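Local structure of single-stranded DNA-binding protein (Thermus aquaticus, 2FXQ) at residues G4-F9 with H172-Q177; L30-A35 with D68-G73; G80-R85 with N129-M134; L155-N160 with D193-I198; D204-S209 with Q216-A221. The protein binds single-stranded DNA and probably recruits partner proteins to it during DNA replication, recombination and repair. All blocks are in the same frame, centred on the assembly; numbering follows the deposited sequence.

How the interactions relate
Each chain carries two OB-type repeats, and these contacts run within and between them. Interactions 1 and 3 join the first repeat to the second; their centres are about 5 Å apart, and the bond from Leu82 N to Asn6 OD1 (2.7 Å) links them directly. Interaction 4 lies inside the second repeat, its centre about 7 Å from that of interaction 1, and Leu174 N bonds to Leu157 O (2.7 Å) between these two. Interaction 5, on the hairpin of strands 194-207 and 213-225, still reaches interaction 3 where Val219 CG2 meets Leu82 CD1 (3.6 Å). Interaction 2 stands apart in the first repeat, its centre about 31 Å from that of interaction 4.

Interaction 1. Residues G4-F9 with H172-Q177; sequences GLNQVF and HFLEVQ
The amide of Asn6 overlaps two side chains of strand 171-179, bringing its ND2 close to the imidazole of His172 and to one methyl group of Leu174. This is a junction between the two OB folds of a single chain: strand 5-14 opens the first repeat, while 172-177 belongs to the second. Asn6 ND2 lies 4.1 Å from His172 CD2, its side chain crossing the imidazole at about a right angle with the amide and ring planes 62° apart. No hydrogen bond joins the two; they meet by van der Waals contact. The asparagine can project so far because CG stands anti to the backbone N (chi1 170°), carrying the amide out toward 172-177. Leu174 meets the same nitrogen from strand 171-179, again crossing the asparagine at about a right angle.

Asparagine suits this buried place because its short amide is compact enough for packing yet has a donor and an acceptor to satisfy. Its oxygen takes a hydrogen bond from the backbone N of Leu82 on strand 75-84, which is consistent with the amide being turned with its NH2 toward the second repeat; ND2 too is hydrogen-bonded outside the two segments. Leucine suits position 174 in turn, since beyond the amide it packs on Leu82 and Leu133 in the apolar interior. On the other side of strand 5-14, Gln7 and Phe9 meet the second subunit. Within the contact itself, the approach to Leu174 is made through its CD1, 4.2 Å from Asn6 ND2.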
# COMPACT_ATOMS: atom_id res chain seq x y z
N GLY A 4 -11.52 -8.10 10.21
CA GLY A 4 -10.17 -8.47 9.83
C GLY A 4 -9.72 -7.89 8.48
O GLY A 4 -10.56 -7.55 7.63
N LEU A 5 -8.39 -7.77 8.27
CA LEU A 5 -7.90 -7.39 6.95
C LEU A 5 -6.73 -8.26 6.67
O LEU A 5 -5.94 -8.55 7.59
CB LEU A 5 -7.37 -5.92 6.95
CG LEU A 5 -8.37 -4.80 6.90
CD1 LEU A 5 -7.55 -3.50 7.05
CD2 LEU A 5 -9.19 -4.86 5.59
N ASN A 6 -6.56 -8.62 5.39
CA ASN A 6 -5.44 -9.42 4.99
C ASN A 6 -5.17 -9.06 3.52
O ASN A 6 -5.84 -9.54 2.61
CB ASN A 6 -5.78 -10.91 5.23
CG ASN A 6 -4.76 -11.90 4.62
OD1 ASN A 6 -3.69 -11.53 4.06
ND2 ASN A 6 -5.12 -13.20 4.73
N GLN A 7 -4.23 -8.13 3.31
CA GLN A 7 -3.99 -7.57 1.96
C GLN A 7 -2.54 -7.54 1.69
O GLN A 7 -1.77 -7.14 2.55
CB GLN A 7 -4.50 -6.09 1.89
CG GLN A 7 -6.01 -6.02 2.31
CD GLN A 7 -6.55 -4.56 2.33
OE1 GLN A 7 -5.83 -3.65 2.73
NE2 GLN A 7 -7.79 -4.34 1.87
N VAL A 8 -2.15 -7.91 0.47
CA VAL A 8 -0.75 -7.95 0.07
C VAL A 8 -0.65 -7.24 -1.29
O VAL A 8 -1.54 -7.42 -2.16
CB VAL A 8 -0.29 -9.45 -0.18
CG1 VAL A 8 1.20 -9.48 -0.66
CG2 VAL A 8 -0.56 -10.31 1.06
N PHE A 9 0.42 -6.44 -1.47
CA PHE A 9 0.68 -5.72 -2.74
C PHE A 9 2.12 -5.97 -3.03
O PHE A 9 2.97 -5.78 -2.13
CB PHE A 9 0.47 -4.18 -2.54
CG PHE A 9 -0.85 -3.84 -1.88
CD1 PHE A 9 -1.94 -3.46 -2.64
CD2 PHE A 9 -1.01 -3.94 -0.47
CE1 PHE A 9 -3.21 -3.23 -2.04
CE2 PHE A 9 -2.28 -3.66 0.13
CZ PHE A 9 -3.35 -3.32 -0.65
N HIS A 172 -8.04 -16.98 10.03
CA HIS A 172 -6.67 -17.28 9.60
C HIS A 172 -5.68 -16.90 10.71
O HIS A 172 -5.87 -15.87 11.36
CB HIS A 172 -6.31 -16.41 8.41
CG HIS A 172 -6.68 -16.99 7.08
ND1 HIS A 172 -7.90 -17.61 6.85
CD2 HIS A 172 -6.01 -17.01 5.91
CE1 HIS A 172 -7.95 -18.01 5.59
NE2 HIS A 172 -6.82 -17.65 5.00
N PHE A 173 -4.62 -17.68 10.86
CA PHE A 173 -3.57 -17.40 11.83
C PHE A 173 -2.22 -17.04 11.17
O PHE A 173 -1.65 -17.81 10.40
CB PHE A 173 -3.50 -18.54 12.86
CG PHE A 173 -4.83 -18.85 13.48
CD1 PHE A 173 -5.74 -19.72 12.84
CD2 PHE A 173 -5.24 -18.24 14.67
CE1 PHE A 173 -7.02 -20.01 13.40
CE2 PHE A 173 -6.51 -18.53 15.24
CZ PHE A 173 -7.40 -19.42 14.59
N LEU A 174 -1.71 -15.83 11.46
CA LEU A 174 -0.55 -15.30 10.75
C LEU A 174 0.51 -14.80 11.77
O LEU A 174 0.16 -14.27 12.80
CB LEU A 174 -0.99 -14.14 9.83
CG LEU A 174 -1.88 -14.57 8.66
CD1 LEU A 174 -2.41 -13.33 7.93
CD2 LEU A 174 -1.20 -15.58 7.68
N GLU A 175 1.79 -15.02 11.50
CA GLU A 175 2.85 -14.66 12.47
C GLU A 175 3.43 -13.32 11.96
O GLU A 175 3.58 -13.12 10.74
CB GLU A 175 3.93 -15.74 12.55
CG GLU A 175 3.47 -17.07 13.13
CD GLU A 175 2.93 -16.96 14.55
OE1 GLU A 175 2.03 -17.77 14.95
OE2 GLU A 175 3.42 -16.06 15.27
N VAL A 176 3.72 -12.39 12.88
CA VAL A 176 4.32 -11.10 12.48
C VAL A 176 5.55 -10.89 13.35
O VAL A 176 5.53 -11.22 14.54
CB VAL A 176 3.29 -9.97 12.72
CG1 VAL A 176 3.89 -8.55 12.48
CG2 VAL A 176 2.10 -10.15 11.76
N GLN A 177 6.62 -10.35 12.79
CA GLN A 177 7.82 -10.10 13.59
C GLN A 177 8.03 -8.59 13.59
O GLN A 177 7.81 -7.93 12.56
CB GLN A 177 9.02 -10.82 12.93
CG GLN A 177 10.27 -10.77 13.75
CD GLN A 177 11.38 -11.64 13.16
OE1 GLN A 177 11.93 -12.50 13.84
NE2 GLN A 177 11.68 -11.42 11.88

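Interaction 2. Residues L30-A35 with D68-G73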
# COMPACT_ATOMS: atom_id res chain seq x y z
N LEU A 30 -2.09 -21.51 -11.48
CA LEU A 30 -0.89 -20.91 -12.06
C LEU A 30 -0.05 -20.38 -10.90
O LEU A 30 -0.44 -19.45 -10.23
CB LEU A 30 -1.25 -19.77 -13.02
CG LEU A 30 -0.05 -19.26 -13.88
CD1 LEU A 30 0.41 -20.38 -14.87
CD2 LEU A 30 -0.46 -18.03 -14.66
N ASP A 31 1.05 -21.07 -10.61
CA ASP A 31 1.92 -20.67 -9.52
C ASP A 31 3.05 -19.82 -10.05
O ASP A 31 3.74 -20.25 -10.97
CB ASP A 31 2.49 -21.90 -8.84
CG ASP A 31 1.52 -22.56 -7.89
OD1 ASP A 31 0.65 -21.88 -7.31
OD2 ASP A 31 1.56 -23.77 -7.65
N LEU A 32 3.25 -18.62 -9.49
CA LEU A 32 4.34 -17.73 -9.91
C LEU A 32 5.38 -17.70 -8.83
O LEU A 32 5.01 -17.60 -7.64
CB LEU A 32 3.83 -16.30 -10.02
CG LEU A 32 2.54 -16.00 -10.81
CD1 LEU A 32 2.33 -14.56 -10.96
CD2 LEU A 32 2.53 -16.64 -12.17
N ASN A 33 6.65 -17.74 -9.19
CA ASN A 33 7.67 -17.56 -8.20
C ASN A 33 8.27 -16.17 -8.43
O ASN A 33 8.84 -15.90 -9.51
CB ASN A 33 8.73 -18.68 -8.26
CG ASN A 33 8.15 -20.02 -7.78
OD1 ASN A 33 7.82 -20.16 -6.61
ND2 ASN A 33 8.04 -20.99 -8.69
N LEU A 34 8.02 -15.27 -7.47
CA LEU A 34 8.47 -13.85 -7.62
C LEU A 34 9.65 -13.52 -6.72
O LEU A 34 9.82 -14.13 -5.64
CB LEU A 34 7.37 -12.82 -7.32
CG LEU A 34 6.18 -12.85 -8.28
CD1 LEU A 34 5.23 -11.77 -7.80
CD2 LEU A 34 6.56 -12.58 -9.77
N ALA A 35 10.48 -12.60 -7.18
CA ALA A 35 11.65 -12.14 -6.43
C ALA A 35 11.77 -10.64 -6.46
O ALA A 35 11.37 -9.98 -7.44
CB ALA A 35 12.92 -12.76 -6.95
N ASP A 68 -0.81 -18.78 -20.38
CA ASP A 68 0.12 -18.86 -21.51
C ASP A 68 0.77 -17.54 -21.97
O ASP A 68 1.19 -17.42 -23.13
CB ASP A 68 -0.54 -19.55 -22.69
CG ASP A 68 0.08 -20.88 -22.96
OD1 ASP A 68 -0.43 -21.89 -22.42
OD2 ASP A 68 1.12 -21.01 -23.66
N LEU A 69 0.86 -16.57 -21.06
CA LEU A 69 1.27 -15.24 -21.44
C LEU A 69 2.49 -14.74 -20.70
O LEU A 69 3.04 -13.68 -21.11
CB LEU A 69 0.13 -14.24 -21.24
CG LEU A 69 -1.05 -14.51 -22.19
CD1 LEU A 69 -2.22 -13.58 -21.85
CD2 LEU A 69 -0.59 -14.37 -23.68
N LEU A 70 2.91 -15.45 -19.64
CA LEU A 70 3.99 -14.87 -18.75
C LEU A 70 5.38 -15.50 -18.95
O LEU A 70 5.46 -16.67 -19.32
CB LEU A 70 3.61 -14.98 -17.26
CG LEU A 70 2.23 -14.47 -16.88
CD1 LEU A 70 2.00 -14.75 -15.40
CD2 LEU A 70 2.16 -13.03 -17.23
N GLU A 71 6.43 -14.68 -18.75
CA GLU A 71 7.83 -15.09 -18.98
C GLU A 71 8.69 -14.97 -17.76
O GLU A 71 8.51 -14.07 -16.95
CB GLU A 71 8.52 -14.18 -20.00
CG GLU A 71 7.87 -14.11 -21.38
CD GLU A 71 8.20 -15.31 -22.26
OE1 GLU A 71 7.82 -15.28 -23.45
OE2 GLU A 71 8.80 -16.30 -21.76
N LYS A 72 9.70 -15.84 -17.69
CA LYS A 72 10.73 -15.71 -16.68
C LYS A 72 11.35 -14.35 -16.87
O LYS A 72 11.56 -13.94 -18.01
CB LYS A 72 11.80 -16.80 -16.91
CG LYS A 72 13.04 -16.60 -16.04
CD LYS A 72 14.00 -17.77 -16.22
CE LYS A 72 15.17 -17.50 -15.26
NZ LYS A 72 15.98 -18.71 -15.13
N GLY A 73 11.62 -13.63 -15.78
CA GLY A 73 12.25 -12.32 -15.96
C GLY A 73 11.24 -11.18 -16.00
O GLY A 73 11.61 -10.01 -15.90
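Leu70 meets Leu30 and Leu32 through a single methyl group, and the whole contact is apolar. Its CD1 lies 3.8 Å from Leu32 CD2, the closer of the two approaches, with the side chains crossing at about a right angle. The same CD1 is 4.2 Å from Leu30 CD2, and here the crossing is more slanted. Leu30 has CG anti to the backbone N (chi1 -169°), whereas CG of Leu32 lies beside its backbone N; with these two settings both leucines bring a CD2 methyl to one point.

Polar interactions play no part between 30-35 and 68-73: no hydrogen bond or salt bridge crosses. Polar groups on this strand look elsewhere, Asp31 forming a salt bridge with Arg57. Leucine fits all three positions, since a branched, flexible apolar chain can fill a buried site without leaving a polar group in want of a partner.

In the first OB fold, residues 68-73 follow helix 61-66 and lead into strand 75-84. Leu70 turns inward from this connection, packing also on Pro18, on Leu14 and on Ile76, so that it joins the connection to strands 28-41, 5-14 and the start of 75-84.

Interaction 3. Residues G80-R85 with N129-M134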
# COMPACT_ATOMS: atom_id res chain seq x y z
N GLY A 80 -3.35 -9.41 -3.41
CA GLY A 80 -3.94 -10.65 -2.95
C GLY A 80 -4.00 -10.68 -1.45
O GLY A 80 -4.11 -9.62 -0.80
N ARG A 81 -3.94 -11.88 -0.91
CA ARG A 81 -4.05 -12.10 0.53
C ARG A 81 -3.05 -13.20 0.91
O ARG A 81 -2.66 -14.03 0.08
CB ARG A 81 -5.52 -12.42 0.92
CG ARG A 81 -6.09 -13.71 0.30
CD ARG A 81 -7.56 -13.94 0.70
NE ARG A 81 -8.02 -15.29 0.35
CZ ARG A 81 -8.48 -15.67 -0.85
NH1 ARG A 81 -8.54 -14.81 -1.86
NH2 ARG A 81 -8.87 -16.93 -1.04
N LEU A 82 -2.66 -13.25 2.18
CA LEU A 82 -1.83 -14.33 2.68
C LEU A 82 -2.62 -15.55 3.03
O LEU A 82 -3.69 -15.45 3.63
CB LEU A 82 -1.06 -13.90 3.92
CG LEU A 82 -0.11 -12.79 3.61
CD1 LEU A 82 0.44 -12.36 4.96
CD2 LEU A 82 1.05 -13.26 2.70
N GLU A 83 -2.07 -16.70 2.68
CA GLU A 83 -2.69 -17.99 3.05
C GLU A 83 -1.64 -19.10 3.21
O GLU A 83 -0.47 -18.92 2.91
CB GLU A 83 -3.71 -18.37 1.98
CG GLU A 83 -3.11 -19.10 0.79
CD GLU A 83 -4.12 -19.45 -0.30
OE1 GLU A 83 -3.64 -19.88 -1.38
OE2 GLU A 83 -5.36 -19.28 -0.10
N TYR A 84 -2.07 -20.27 3.68
CA TYR A 84 -1.21 -21.45 3.70
C TYR A 84 -1.42 -22.40 2.52
O TYR A 84 -2.53 -22.54 2.02
CB TYR A 84 -1.35 -22.18 5.01
CG TYR A 84 -0.89 -21.36 6.17
CD1 TYR A 84 -1.78 -20.56 6.87
CD2 TYR A 84 0.45 -21.39 6.57
CE1 TYR A 84 -1.36 -19.79 7.95
CE2 TYR A 84 0.89 -20.62 7.65
CZ TYR A 84 -0.02 -19.83 8.33
OH TYR A 84 0.39 -19.06 9.39
N ARG A 85 -0.32 -23.02 2.10
CA ARG A 85 -0.27 -24.12 1.10
C ARG A 85 0.45 -23.74 -0.19
O ARG A 85 1.03 -24.59 -0.87
CB ARG A 85 -1.65 -24.75 0.80
N ASN A 129 6.47 -4.15 -1.74
CA ASN A 129 6.24 -5.37 -1.02
C ASN A 129 5.57 -4.85 0.23
O ASN A 129 6.23 -4.33 1.12
CB ASN A 129 7.59 -5.98 -0.73
CG ASN A 129 7.53 -7.04 0.31
OD1 ASN A 129 6.45 -7.41 0.73
ND2 ASN A 129 8.71 -7.60 0.69
N GLN A 130 4.25 -4.86 0.25
CA GLN A 130 3.49 -4.31 1.36
C GLN A 130 2.43 -5.28 1.82
O GLN A 130 1.73 -5.91 1.00
CB GLN A 130 2.76 -2.99 0.95
CG GLN A 130 1.85 -2.38 2.14
CD GLN A 130 1.66 -0.83 2.13
OE1 GLN A 130 2.53 -0.07 2.61
NE2 GLN A 130 0.53 -0.39 1.57
N VAL A 131 2.27 -5.41 3.16
CA VAL A 131 1.20 -6.21 3.66
C VAL A 131 0.40 -5.34 4.66
O VAL A 131 1.00 -4.56 5.40
CB VAL A 131 1.85 -7.40 4.47
CG1 VAL A 131 0.73 -8.19 5.17
CG2 VAL A 131 2.70 -8.35 3.51
N ILE A 132 -0.94 -5.45 4.63
CA ILE A 132 -1.78 -4.78 5.64
C ILE A 132 -2.56 -5.90 6.32
O ILE A 132 -3.28 -6.67 5.64
CB ILE A 132 -2.70 -3.76 5.01
CG1 ILE A 132 -1.86 -2.67 4.32
CG2 ILE A 132 -3.60 -3.11 6.15
CD1 ILE A 132 -2.77 -1.55 3.57
N LEU A 133 -2.44 -6.01 7.66
CA LEU A 133 -3.21 -7.01 8.37
C LEU A 133 -3.96 -6.30 9.48
O LEU A 133 -3.42 -5.37 10.11
CB LEU A 133 -2.30 -8.07 9.07
CG LEU A 133 -1.31 -8.86 8.20
CD1 LEU A 133 -0.39 -9.81 9.02
CD2 LEU A 133 -2.09 -9.64 7.11
N MET A 134 -5.15 -6.77 9.80
CA MET A 134 -5.76 -6.30 11.05
C MET A 134 -6.39 -7.52 11.67
O MET A 134 -7.16 -8.27 10.99
CB MET A 134 -6.85 -5.26 10.79
CG MET A 134 -7.24 -4.49 12.18
SD MET A 134 -8.33 -3.17 11.77
CE MET A 134 -7.29 -1.80 11.56
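Between the two OB repeats, strands 75-84 and 129-137 both pair antiparallel with strand 5-14, and Leu82 meets Val131 and Leu133 across that shared neighbour. The touching is done by one methyl: Leu82 CD1 lies 4.2 Å from Val131 CG1 and 4.3 Å from Leu133 CD2. Leu82 and Val131 cross at about a right angle, so a branch end of the leucine is presented to the valine. In Val131, CG1 is the branch anti to the backbone N (chi1 174°), and it is this branch that faces Leu82.

The residue types fit their stations. Leucine has the reach to span the distance between strands that share no backbone bonds, and the stiff beta-branched valine offers a methyl without needing much room. The side chain of Leu82 also rests on Val8, Val97 and Leu201, and thus on strands of both repeats, while its CD1 is met more closely by Val219.

No hydrogen bond or charge crosses the contact. This is consistent with a hydrophobic contribution, three buried side chains excluding water at the seam between the repeats.

Interaction 4. Residues L155-N160 with D193-I198; sequences LGLAVN and DGLLVI
The axes of the strand segments 155-160 and 194-198 pass 8.6 Å apart at 95°, and Leu157 and Leu195 have the nearest CA atoms, 8.1 Å apart. Such nearly orthogonal packing is what a closed OB barrel produces: both strands pair with strand 129-137, and they face each other across the interior of the second repeat.

Leu157 and Leu195 share the contact about equally; Leu157 divides its two branches between two partners. CD2 rests on the base of Leu195, 3.9 Å from its CB, the side chains crossing at about a right angle. CD1 reaches Val197 instead, lying 4.1 Å from Val197 CG2, and these two side chains slide past each other in opposite directions. The leucine holds an unusual first torsion, chi1 -110°, well off a staggered position; this setting turns the fork so that both partners are met.

Leu195 is gripped twice, because its tip is also used: CD2 comes within 3.8 Å of Leu155 CD1, again crossing at about a right angle. With CG anti to the backbone N (chi1 -171°), the chain extends from CB and carries CD2 to Leu155. Further layers come from Leu224 of strand 213-225, which touches Leu155 and Val197, and from Leu189, which touches Leu195.

Leucine and valine are apt here, as forked chains interdigitate where strands cross steeply. All four side chains are buried, and because none carries a polar atom, they can fill this part of the barrel interior without any side-chain group needing a hydrogen-bonding partner.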
# COMPACT_ATOMS: atom_id res chain seq x y z
N LEU A 155 4.64 -12.03 16.95
CA LEU A 155 3.28 -11.80 17.40
C LEU A 155 2.44 -12.80 16.61
O LEU A 155 2.66 -12.94 15.40
CB LEU A 155 2.86 -10.34 17.02
CG LEU A 155 3.69 -9.22 17.62
CD1 LEU A 155 3.34 -7.74 17.04
CD2 LEU A 155 3.57 -9.21 19.13
N GLY A 156 1.49 -13.45 17.26
CA GLY A 156 0.53 -14.31 16.53
C GLY A 156 -0.77 -13.57 16.34
O GLY A 156 -1.33 -13.03 17.30
N LEU A 157 -1.26 -13.52 15.10
CA LEU A 157 -2.46 -12.77 14.82
C LEU A 157 -3.53 -13.66 14.19
O LEU A 157 -3.23 -14.39 13.21
CB LEU A 157 -2.15 -11.65 13.78
CG LEU A 157 -2.08 -10.13 13.92
CD1 LEU A 157 -2.45 -9.42 12.54
CD2 LEU A 157 -2.88 -9.59 15.12
N ALA A 158 -4.74 -13.56 14.73
CA ALA A 158 -5.96 -14.20 14.19
C ALA A 158 -6.68 -13.12 13.38
O ALA A 158 -7.08 -12.08 13.94
CB ALA A 158 -6.86 -14.65 15.34
N VAL A 159 -6.85 -13.36 12.08
CA VAL A 159 -7.55 -12.44 11.17
C VAL A 159 -8.87 -13.15 10.70
O VAL A 159 -8.82 -14.24 10.13
CB VAL A 159 -6.65 -12.10 10.00
CG1 VAL A 159 -7.33 -11.10 9.01
CG2 VAL A 159 -5.26 -11.60 10.51
N ASN A 160 -10.03 -12.55 10.98
CA ASN A 160 -11.30 -13.03 10.43
C ASN A 160 -11.56 -12.35 9.08
O ASN A 160 -11.84 -11.16 9.03
CB ASN A 160 -12.46 -12.79 11.41
CG ASN A 160 -12.23 -13.41 12.78
OD1 ASN A 160 -11.74 -14.53 12.90
ND2 ASN A 160 -12.57 -12.66 13.83
N ASP A 193 -5.74 -8.59 22.14
CA ASP A 193 -5.74 -7.17 21.72
C ASP A 193 -5.83 -7.09 20.19
O ASP A 193 -5.24 -7.90 19.47
CB ASP A 193 -4.43 -6.48 22.22
CG ASP A 193 -4.46 -6.18 23.70
OD1 ASP A 193 -3.37 -5.83 24.26
OD2 ASP A 193 -5.53 -6.24 24.37
N GLY A 194 -6.54 -6.10 19.70
CA GLY A 194 -6.62 -5.81 18.29
C GLY A 194 -5.30 -5.12 17.87
O GLY A 194 -4.62 -4.42 18.66
N LEU A 195 -4.93 -5.38 16.62
CA LEU A 195 -3.70 -4.85 16.08
C LEU A 195 -3.86 -4.61 14.59
O LEU A 195 -4.27 -5.52 13.85
CB LEU A 195 -2.57 -5.85 16.33
CG LEU A 195 -1.16 -5.36 16.01
CD1 LEU A 195 -0.81 -4.11 16.87
CD2 LEU A 195 -0.13 -6.52 16.20
N LEU A 196 -3.43 -3.42 14.13
CA LEU A 196 -3.24 -3.15 12.69
C LEU A 196 -1.75 -3.21 12.35
O LEU A 196 -0.94 -2.59 13.06
CB LEU A 196 -3.77 -1.72 12.41
CG LEU A 196 -3.46 -1.13 10.99
CD1 LEU A 196 -4.20 -1.96 9.92
CD2 LEU A 196 -3.94 0.32 10.91
N VAL A 197 -1.37 -3.98 11.33
CA VAL A 197 0.05 -4.08 10.99
C VAL A 197 0.20 -3.55 9.57
O VAL A 197 -0.55 -3.98 8.69
CB VAL A 197 0.41 -5.49 10.91
CG1 VAL A 197 1.93 -5.73 10.51
CG2 VAL A 197 0.10 -6.22 12.32
N ILE A 198 1.20 -2.69 9.34
CA ILE A 198 1.58 -2.35 7.98
C ILE A 198 3.00 -2.94 7.89
O ILE A 198 3.84 -2.61 8.71
CB ILE A 198 1.59 -0.80 7.69
CG1 ILE A 198 0.34 -0.02 8.23
CG2 ILE A 198 1.95 -0.53 6.16
CD1 ILE A 198 -0.97 -0.26 7.54

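Interaction 5. Residues D204-S209 with Q216-A221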
# COMPACT_ATOMS: atom_id res chain seq x y z
N ASP A 204 12.62 -15.59 6.34
CA ASP A 204 13.46 -15.83 7.54
C ASP A 204 14.18 -17.18 7.44
O ASP A 204 13.67 -18.10 6.81
CB ASP A 204 12.59 -15.82 8.78
CG ASP A 204 13.41 -15.65 10.06
OD1 ASP A 204 14.64 -15.39 9.96
OD2 ASP A 204 12.89 -15.77 11.19
N SER A 205 15.37 -17.26 8.06
CA SER A 205 16.26 -18.43 8.02
C SER A 205 16.13 -19.17 9.33
O SER A 205 16.07 -18.53 10.40
CB SER A 205 17.73 -17.95 7.99
OG SER A 205 18.36 -18.22 6.75
N TRP A 206 16.09 -20.49 9.27
CA TRP A 206 16.25 -21.32 10.48
C TRP A 206 17.43 -22.25 10.23
O TRP A 206 17.47 -22.90 9.22
CB TRP A 206 15.02 -22.17 10.73
CG TRP A 206 13.90 -21.38 11.23
CD1 TRP A 206 12.98 -20.69 10.48
CD2 TRP A 206 13.55 -21.16 12.59
NE1 TRP A 206 12.09 -20.05 11.31
CE2 TRP A 206 12.42 -20.32 12.61
CE3 TRP A 206 14.10 -21.58 13.81
CZ2 TRP A 206 11.81 -19.90 13.80
CZ3 TRP A 206 13.49 -21.18 15.00
CH2 TRP A 206 12.36 -20.32 14.98
N THR A 207 18.37 -22.29 11.17
CA THR A 207 19.61 -23.07 11.02
C THR A 207 19.65 -24.17 12.08
O THR A 207 19.50 -23.87 13.26
CB THR A 207 20.83 -22.10 11.21
OG1 THR A 207 20.87 -21.16 10.12
CG2 THR A 207 22.20 -22.83 11.11
N SER A 208 19.84 -25.42 11.68
CA SER A 208 19.98 -26.50 12.69
C SER A 208 21.36 -26.46 13.39
O SER A 208 22.30 -25.82 12.90
CB SER A 208 19.74 -27.88 12.06
OG SER A 208 20.84 -28.22 11.24
N SER A 209 21.48 -27.13 14.53
CA SER A 209 22.79 -27.33 15.19
C SER A 209 23.90 -27.78 14.22
O SER A 209 25.07 -27.44 14.40
CB SER A 209 22.67 -28.37 16.31
OG SER A 209 22.62 -29.67 15.73
N GLN A 216 11.46 -19.67 5.78
CA GLN A 216 10.08 -19.48 6.22
C GLN A 216 9.70 -18.04 5.78
O GLN A 216 10.50 -17.08 5.98
CB GLN A 216 10.03 -19.63 7.75
CG GLN A 216 8.66 -19.48 8.42
CD GLN A 216 8.75 -18.85 9.82
OE1 GLN A 216 9.84 -18.64 10.36
NE2 GLN A 216 7.58 -18.54 10.42
N THR A 217 8.54 -17.89 5.14
CA THR A 217 8.05 -16.55 4.79
C THR A 217 7.34 -16.01 6.03
O THR A 217 6.58 -16.73 6.66
CB THR A 217 7.09 -16.58 3.56
OG1 THR A 217 7.82 -16.73 2.33
CG2 THR A 217 6.41 -15.17 3.35
N ARG A 218 7.60 -14.76 6.41
CA ARG A 218 6.79 -14.14 7.44
C ARG A 218 6.57 -12.64 7.12
O ARG A 218 7.20 -12.08 6.21
CB ARG A 218 7.42 -14.16 8.83
CG ARG A 218 8.28 -15.35 9.22
CD ARG A 218 9.43 -14.88 10.10
NE ARG A 218 8.97 -14.49 11.43
CZ ARG A 218 9.52 -14.93 12.57
NH1 ARG A 218 10.56 -15.77 12.53
NH2 ARG A 218 9.04 -14.53 13.75
N VAL A 219 5.75 -12.03 7.94
CA VAL A 219 5.46 -10.60 7.79
C VAL A 219 6.37 -9.90 8.76
O VAL A 219 6.38 -10.25 9.95
CB VAL A 219 3.97 -10.29 8.09
CG1 VAL A 219 3.73 -8.75 8.20
CG2 VAL A 219 3.06 -11.03 7.00
N GLU A 220 7.08 -8.88 8.27
CA GLU A 220 7.82 -7.99 9.17
C GLU A 220 6.96 -6.74 9.33
O GLU A 220 6.57 -6.09 8.31
CB GLU A 220 9.20 -7.68 8.59
CG GLU A 220 9.90 -6.62 9.47
CD GLU A 220 11.09 -5.93 8.84
OE1 GLU A 220 11.78 -5.19 9.61
OE2 GLU A 220 11.32 -6.11 7.61
N ALA A 221 6.60 -6.37 10.58
CA ALA A 221 5.91 -5.09 10.85
C ALA A 221 6.79 -3.88 10.63
O ALA A 221 7.95 -3.87 11.06
CB ALA A 221 5.37 -5.06 12.28
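Trp206 points the N-H edge of its indole at the amide of Gln216, and alongside this pair Asp204 reaches slantwise to Arg218. The bond from Trp206 NE1 to Gln216 OE1 is 2.8 Å long and nearly straight. The oxygen lies in the ring plane, as an indole N-H requires, although the ring and amide planes are turned 42° from each other and the donor is tilted from the carbonyl plane. Gln216 has CG anti to its backbone N (chi1 180°) and bends at chi2, which brings OE1 to the indole. Glutamine suits the place because it is long enough to meet a ring beside it and offers a neutral acceptor. A leucine here would probably leave the indole N-H without this acceptor and the ring freer to turn.

Asp204 and Arg218 form a salt bridge in which OD2 is 2.7 Å from NH1. Their carboxylate and guanidinium planes are 51° apart and the hydrogen bond within the bridge is weak, so charge attraction probably matters more than direction. The arginine chain, bent at chi2 and chi3, also lays its CD 3.6 Å from Asp204 CB.

In the backbone, Asp204 and Gln216 form an antiparallel hydrogen-bonded pair with their side chains on the same face, Asp204 N to Gln216 O at 2.6 Å and Gln216 N to Asp204 O at 2.9 Å. They belong to the long hairpin of strands 194-207 and 213-225 in the second OB repeat. Trp206 and Arg214 continue its ladder toward the turn; farther from the turn, Val219 and Ala221 bond to Gln177 of the parallel strand 171-179.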